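Local atomic coordinates of uncharacterized protein (Enterococcus faecalis, PDB entry 3PM7), a protein that is of unknown function but belongs by sequence to the PC4-like family, whose members commonly bind single-stranded DNA, and may do likewise. Residues Y7-E12 with N28-N33; R24-L29 with R42-D47. All blocks are in the same frame, centred on the assembly; numbering follows the deposited sequence.

Contact 1 (Y7-E12 with N28-N33); sequences YEILEE and NLISWN
L10 and E11 of strand 9-18 both face L29 of strand 24-30, which makes a classic beta bulge in this antiparallel hairpin. The carbonyl oxygen of L29 takes two N-H groups, from L10 N at 2.7 Å, almost in line with the C=O bond, and more weakly from E11 N at 3.3 Å; L29 N donates back to E11 O. The extra residue moves the register by one between the I9–I30 and E11–L29 pairs.

E8, the last residue of helix 3-8, illustrates how a side chain can prolong a backbone ladder. While E8 O accepts S31 N, E8 CB rests 3.2 Å from S31 O. CG, anti to the carbonyl carbon (chi1 -62°), stays close to that same oxygen, and from it the extended chain carries CD to N33 N and W32 CE3. At the tip the two oxygens part company. E8 OE1 accepts the N33 N-H at 3.2 Å, met on its anti side and 31° out of the carboxylate plane. E8 OE2 lies 3.9 Å from W32 CE3 at the ring edge, the carboxylate and indole planes being 88° apart. I30 CG2 occupies one face of that indole, 3.5 Å above its centre.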
# COMPACT_ATOMS: atom_id res chain seq x y z
N TYR A 7 -14.96 -9.53 -10.76
CA TYR A 7 -14.52 -10.90 -10.62
C TYR A 7 -13.14 -11.00 -9.94
O TYR A 7 -12.86 -11.92 -9.16
CB TYR A 7 -14.47 -11.56 -12.00
CG TYR A 7 -14.09 -13.02 -11.97
CD1 TYR A 7 -12.81 -13.44 -12.35
CD2 TYR A 7 -15.01 -14.00 -11.56
CE1 TYR A 7 -12.46 -14.78 -12.32
CE2 TYR A 7 -14.67 -15.34 -11.53
CZ TYR A 7 -13.40 -15.72 -11.91
OH TYR A 7 -13.04 -17.05 -11.87
N GLU A 8 -12.27 -10.04 -10.25
CA GLU A 8 -10.90 -10.08 -9.74
C GLU A 8 -10.80 -9.62 -8.28
O GLU A 8 -9.96 -10.10 -7.52
CB GLU A 8 -9.99 -9.25 -10.65
CG GLU A 8 -9.93 -9.81 -12.08
CD GLU A 8 -9.13 -8.94 -13.02
OE1 GLU A 8 -8.30 -9.49 -13.76
OE2 GLU A 8 -9.32 -7.70 -13.02
N ILE A 9 -11.68 -8.70 -7.87
CA ILE A 9 -11.70 -8.26 -6.47
C ILE A 9 -12.40 -9.31 -5.62
O ILE A 9 -13.60 -9.53 -5.75
CB ILE A 9 -12.38 -6.88 -6.34
CG1 ILE A 9 -11.51 -5.83 -7.06
CG2 ILE A 9 -12.56 -6.49 -4.86
CD1 ILE A 9 -12.11 -4.46 -7.14
N LEU A 10 -11.64 -9.97 -4.76
CA LEU A 10 -12.20 -11.08 -3.99
C LEU A 10 -12.84 -10.56 -2.72
O LEU A 10 -13.88 -11.05 -2.29
CB LEU A 10 -11.14 -12.12 -3.67
CG LEU A 10 -10.33 -12.60 -4.89
CD1 LEU A 10 -9.29 -13.62 -4.49
CD2 LEU A 10 -11.25 -13.17 -5.95
N GLU A 11 -12.20 -9.57 -2.11
CA GLU A 11 -12.68 -9.00 -0.87
C GLU A 11 -12.31 -7.53 -0.82
O GLU A 11 -11.16 -7.16 -1.08
CB GLU A 11 -12.06 -9.73 0.32
CG GLU A 11 -12.69 -9.41 1.66
CD GLU A 11 -11.98 -10.08 2.83
OE1 GLU A 11 -10.83 -10.53 2.65
OE2 GLU A 11 -12.57 -10.14 3.92
N GLU A 12 -13.27 -6.67 -0.50
CA GLU A 12 -12.93 -5.27 -0.25
C GLU A 12 -12.64 -5.17 1.22
O GLU A 12 -13.55 -5.28 2.04
CB GLU A 12 -14.05 -4.32 -0.69
CG GLU A 12 -14.50 -4.63 -2.12
CD GLU A 12 -15.49 -3.63 -2.69
OE1 GLU A 12 -15.97 -2.74 -1.95
OE2 GLU A 12 -15.79 -3.76 -3.90
N ASN A 28 -7.68 -3.96 -1.02
CA ASN A 28 -8.51 -5.10 -1.47
C ASN A 28 -7.69 -6.37 -1.59
O ASN A 28 -6.48 -6.30 -1.78
CB ASN A 28 -9.11 -4.82 -2.85
CG ASN A 28 -10.11 -3.68 -2.82
OD1 ASN A 28 -10.97 -3.63 -1.95
ND2 ASN A 28 -10.00 -2.76 -3.77
N LEU A 29 -8.36 -7.52 -1.50
CA LEU A 29 -7.72 -8.80 -1.84
C LEU A 29 -8.10 -9.14 -3.27
O LEU A 29 -9.28 -9.19 -3.62
CB LEU A 29 -8.14 -9.92 -0.89
CG LEU A 29 -7.52 -11.29 -1.22
CD1 LEU A 29 -6.04 -11.25 -0.87
CD2 LEU A 29 -8.21 -12.43 -0.47
N ILE A 30 -7.11 -9.35 -4.12
CA ILE A 30 -7.36 -9.41 -5.55
C ILE A 30 -6.63 -10.57 -6.20
O ILE A 30 -5.48 -10.87 -5.84
CB ILE A 30 -6.89 -8.11 -6.23
CG1 ILE A 30 -7.69 -6.93 -5.68
CG2 ILE A 30 -7.09 -8.18 -7.74
CD1 ILE A 30 -7.61 -5.72 -6.53
N SER A 31 -7.32 -11.23 -7.13
CA SER A 31 -6.68 -12.20 -8.00
C SER A 31 -6.63 -11.55 -9.38
O SER A 31 -7.66 -11.42 -10.03
CB SER A 31 -7.51 -13.50 -8.06
OG SER A 31 -6.87 -14.50 -8.86
N TRP A 32 -5.45 -11.11 -9.83
CA TRP A 32 -5.31 -10.63 -11.22
C TRP A 32 -5.30 -11.82 -12.17
O TRP A 32 -4.41 -12.67 -12.10
CB TRP A 32 -4.01 -9.81 -11.42
CG TRP A 32 -3.90 -8.59 -10.51
CD1 TRP A 32 -2.94 -8.36 -9.56
CD2 TRP A 32 -4.77 -7.45 -10.48
NE1 TRP A 32 -3.17 -7.15 -8.95
CE2 TRP A 32 -4.28 -6.57 -9.49
CE3 TRP A 32 -5.92 -7.08 -11.19
CZ2 TRP A 32 -4.90 -5.35 -9.20
CZ3 TRP A 32 -6.52 -5.87 -10.91
CH2 TRP A 32 -6.01 -5.02 -9.93
N ASN A 33 -6.30 -11.88 -13.06
CA ASN A 33 -6.33 -12.88 -14.12
C ASN A 33 -6.08 -14.30 -13.63
O ASN A 33 -5.33 -15.04 -14.26
CB ASN A 33 -5.28 -12.57 -15.20
CG ASN A 33 -5.45 -11.19 -15.80
OD1 ASN A 33 -5.15 -10.18 -15.16
ND2 ASN A 33 -5.91 -11.14 -17.05

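Contact 2 (R24-L29 with R42-D47)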
# COMPACT_ATOMS: atom_id res chain seq x y z
N ARG A 24 -11.44 6.31 -4.52
CA ARG A 24 -11.06 5.89 -3.17
C ARG A 24 -9.73 5.16 -3.18
O ARG A 24 -9.47 4.37 -4.08
CB ARG A 24 -12.12 4.93 -2.61
CG ARG A 24 -13.53 5.51 -2.45
CD ARG A 24 -14.54 4.46 -2.88
NE ARG A 24 -15.31 3.91 -1.76
CZ ARG A 24 -15.67 2.63 -1.66
NH1 ARG A 24 -15.32 1.74 -2.59
NH2 ARG A 24 -16.38 2.23 -0.61
N LYS A 25 -8.92 5.38 -2.16
CA LYS A 25 -7.73 4.54 -1.96
C LYS A 25 -8.16 3.35 -1.13
O LYS A 25 -8.77 3.52 -0.07
CB LYS A 25 -6.61 5.33 -1.27
CG LYS A 25 -5.25 4.65 -1.44
CD LYS A 25 -4.07 5.53 -0.99
CE LYS A 25 -3.78 6.68 -1.96
NZ LYS A 25 -2.89 7.72 -1.28
N GLU A 26 -7.88 2.14 -1.62
CA GLU A 26 -8.50 0.95 -1.05
C GLU A 26 -7.50 -0.15 -0.77
O GLU A 26 -6.59 -0.34 -1.54
CB GLU A 26 -9.55 0.37 -2.02
CG GLU A 26 -10.84 1.17 -2.17
CD GLU A 26 -11.78 0.59 -3.23
OE1 GLU A 26 -11.66 -0.63 -3.57
OE2 GLU A 26 -12.64 1.35 -3.72
N LEU A 27 -7.68 -0.88 0.32
CA LEU A 27 -7.00 -2.16 0.47
C LEU A 27 -7.99 -3.24 0.05
O LEU A 27 -9.04 -3.41 0.69
CB LEU A 27 -6.60 -2.40 1.92
CG LEU A 27 -5.89 -3.75 2.12
CD1 LEU A 27 -4.49 -3.67 1.49
CD2 LEU A 27 -5.77 -4.09 3.60
N ASN A 28 -7.68 -3.96 -1.02
CA ASN A 28 -8.51 -5.10 -1.47
C ASN A 28 -7.69 -6.37 -1.59
O ASN A 28 -6.48 -6.30 -1.78
CB ASN A 28 -9.11 -4.82 -2.85
CG ASN A 28 -10.11 -3.68 -2.82
OD1 ASN A 28 -10.97 -3.63 -1.95
ND2 ASN A 28 -10.00 -2.76 -3.77
N LEU A 29 -8.36 -7.52 -1.50
CA LEU A 29 -7.72 -8.80 -1.84
C LEU A 29 -8.10 -9.14 -3.27
O LEU A 29 -9.28 -9.19 -3.62
CB LEU A 29 -8.14 -9.92 -0.89
CG LEU A 29 -7.52 -11.29 -1.22
CD1 LEU A 29 -6.04 -11.25 -0.87
CD2 LEU A 29 -8.21 -12.43 -0.47
N ARG A 42 -4.45 0.73 -3.61
CA ARG A 42 -4.52 1.44 -4.87
C ARG A 42 -5.73 2.36 -4.91
O ARG A 42 -6.70 2.14 -4.18
CB ARG A 42 -4.62 0.35 -5.96
CG ARG A 42 -4.98 0.78 -7.36
CD ARG A 42 -5.12 -0.48 -8.26
NE ARG A 42 -4.07 -1.46 -7.96
CZ ARG A 42 -2.84 -1.45 -8.48
NH1 ARG A 42 -2.49 -0.51 -9.37
NH2 ARG A 42 -1.96 -2.39 -8.13
N GLU A 43 -5.70 3.36 -5.77
CA GLU A 43 -6.84 4.26 -5.97
C GLU A 43 -7.80 3.65 -7.01
O GLU A 43 -7.37 3.13 -8.03
CB GLU A 43 -6.34 5.63 -6.45
CG GLU A 43 -7.32 6.79 -6.22
CD GLU A 43 -7.33 7.30 -4.79
OE1 GLU A 43 -6.34 7.07 -4.07
OE2 GLU A 43 -8.34 7.92 -4.38
N TRP A 44 -9.11 3.72 -6.73
CA TRP A 44 -10.13 3.16 -7.62
C TRP A 44 -11.24 4.16 -7.88
O TRP A 44 -11.70 4.84 -6.95
CB TRP A 44 -10.77 1.95 -6.96
CG TRP A 44 -9.90 0.75 -6.90
CD1 TRP A 44 -9.06 0.39 -5.88
CD2 TRP A 44 -9.79 -0.28 -7.90
NE1 TRP A 44 -8.43 -0.81 -6.19
CE2 TRP A 44 -8.86 -1.23 -7.43
CE3 TRP A 44 -10.39 -0.48 -9.14
CZ2 TRP A 44 -8.52 -2.36 -8.16
CZ3 TRP A 44 -10.05 -1.63 -9.88
CH2 TRP A 44 -9.13 -2.54 -9.37
N ALA A 45 -11.70 4.22 -9.13
CA ALA A 45 -12.85 5.06 -9.48
C ALA A 45 -14.08 4.61 -8.70
O ALA A 45 -14.10 3.50 -8.16
CB ALA A 45 -13.10 5.02 -10.99
N PRO A 46 -15.12 5.46 -8.65
CA PRO A 46 -16.36 5.22 -7.88
C PRO A 46 -16.88 3.77 -7.87
O PRO A 46 -16.98 3.16 -6.79
CB PRO A 46 -17.37 6.15 -8.55
CG PRO A 46 -16.53 7.31 -8.97
CD PRO A 46 -15.18 6.76 -9.35
N ASP A 47 -17.22 3.21 -9.02
CA ASP A 47 -17.75 1.84 -9.03
C ASP A 47 -16.70 0.85 -9.55
O ASP A 47 -17.03 -0.12 -10.26
CB ASP A 47 -19.04 1.76 -9.85
CG ASP A 47 -19.90 0.55 -9.46
OD1 ASP A 47 -19.95 0.22 -8.25
OD2 ASP A 47 -20.54 -0.06 -10.35
O HOH W 1 -6.94 -2.32 -4.43
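The side chain of E26 crosses that of W44 at about a right angle, with E26 CD 3.8 Å from W44 CD1 and the carboxylate and indole planes 22° apart. At the nitrogen end of the ring, N28 ND2 and W44 NE1 are both donors, and a water accepts both: W44 NE1 at 2.8 Å, in the ring plane, and N28 ND2 weakly at 3.2 Å. N28 ND2 also donates to E26 OE1, an oxygen less surely placed. The other oxygen, E26 OE2, holds R24 NH1 at 2.9 Å in a salt bridge whose hydrogen bond is weak. One indole face is taken by R42 CD, 3.5 Å above the plane and displaced toward the rim.

These groups stand on an unbulged but strongly twisted antiparallel ladder of the PC4-like sheet, the short strand axes 124° apart. R24 and W44 exchange two backbone hydrogen bonds, E26 and R42 two more, and K25 and E43 form the non-hydrogen-bonded pair between them. Side chains of that pair leave on the other face from E26 and W44. The bend at chi2 (79°) puts E43 CD beside the R24–K25 peptide, with E43 OE1 3.3 Å from both K25 CB and K25 CE; K25 NZ stays beyond salt-bridge range, 4.5 Å from E43 OE1.

In the second shell, K25 NZ forms a salt bridge with E61 and a hydrogen bond to T56 O, both of the second subunit. R42 NE makes a salt bridge with D40, and R42 NH1 bonds to G52 O. F5 and H48 each meet the W44 ring edge-to-face.

How the contacts relate
Strand 24-30 serves both contacts, pairing with strand 9-18 in contact 1 and with strand 38-44 in contact 2, and N28 and L29 belong to both. Both are partly buried, but four of the eleven touching residues of contact 1 are exposed, while four of the seven in contact 2 are buried and none exposed. Their chemistry differs too: a bulged ladder prolonged by one carboxylate at a helix end in the first, an unbulged ladder bearing a network of E26, N28, R24 and a water around W44 in the second. The two meet where I30 CD1 packs 3.8 Å from W44 CZ2 and W32 touches the same ring. Only contact 2 reaches the second subunit.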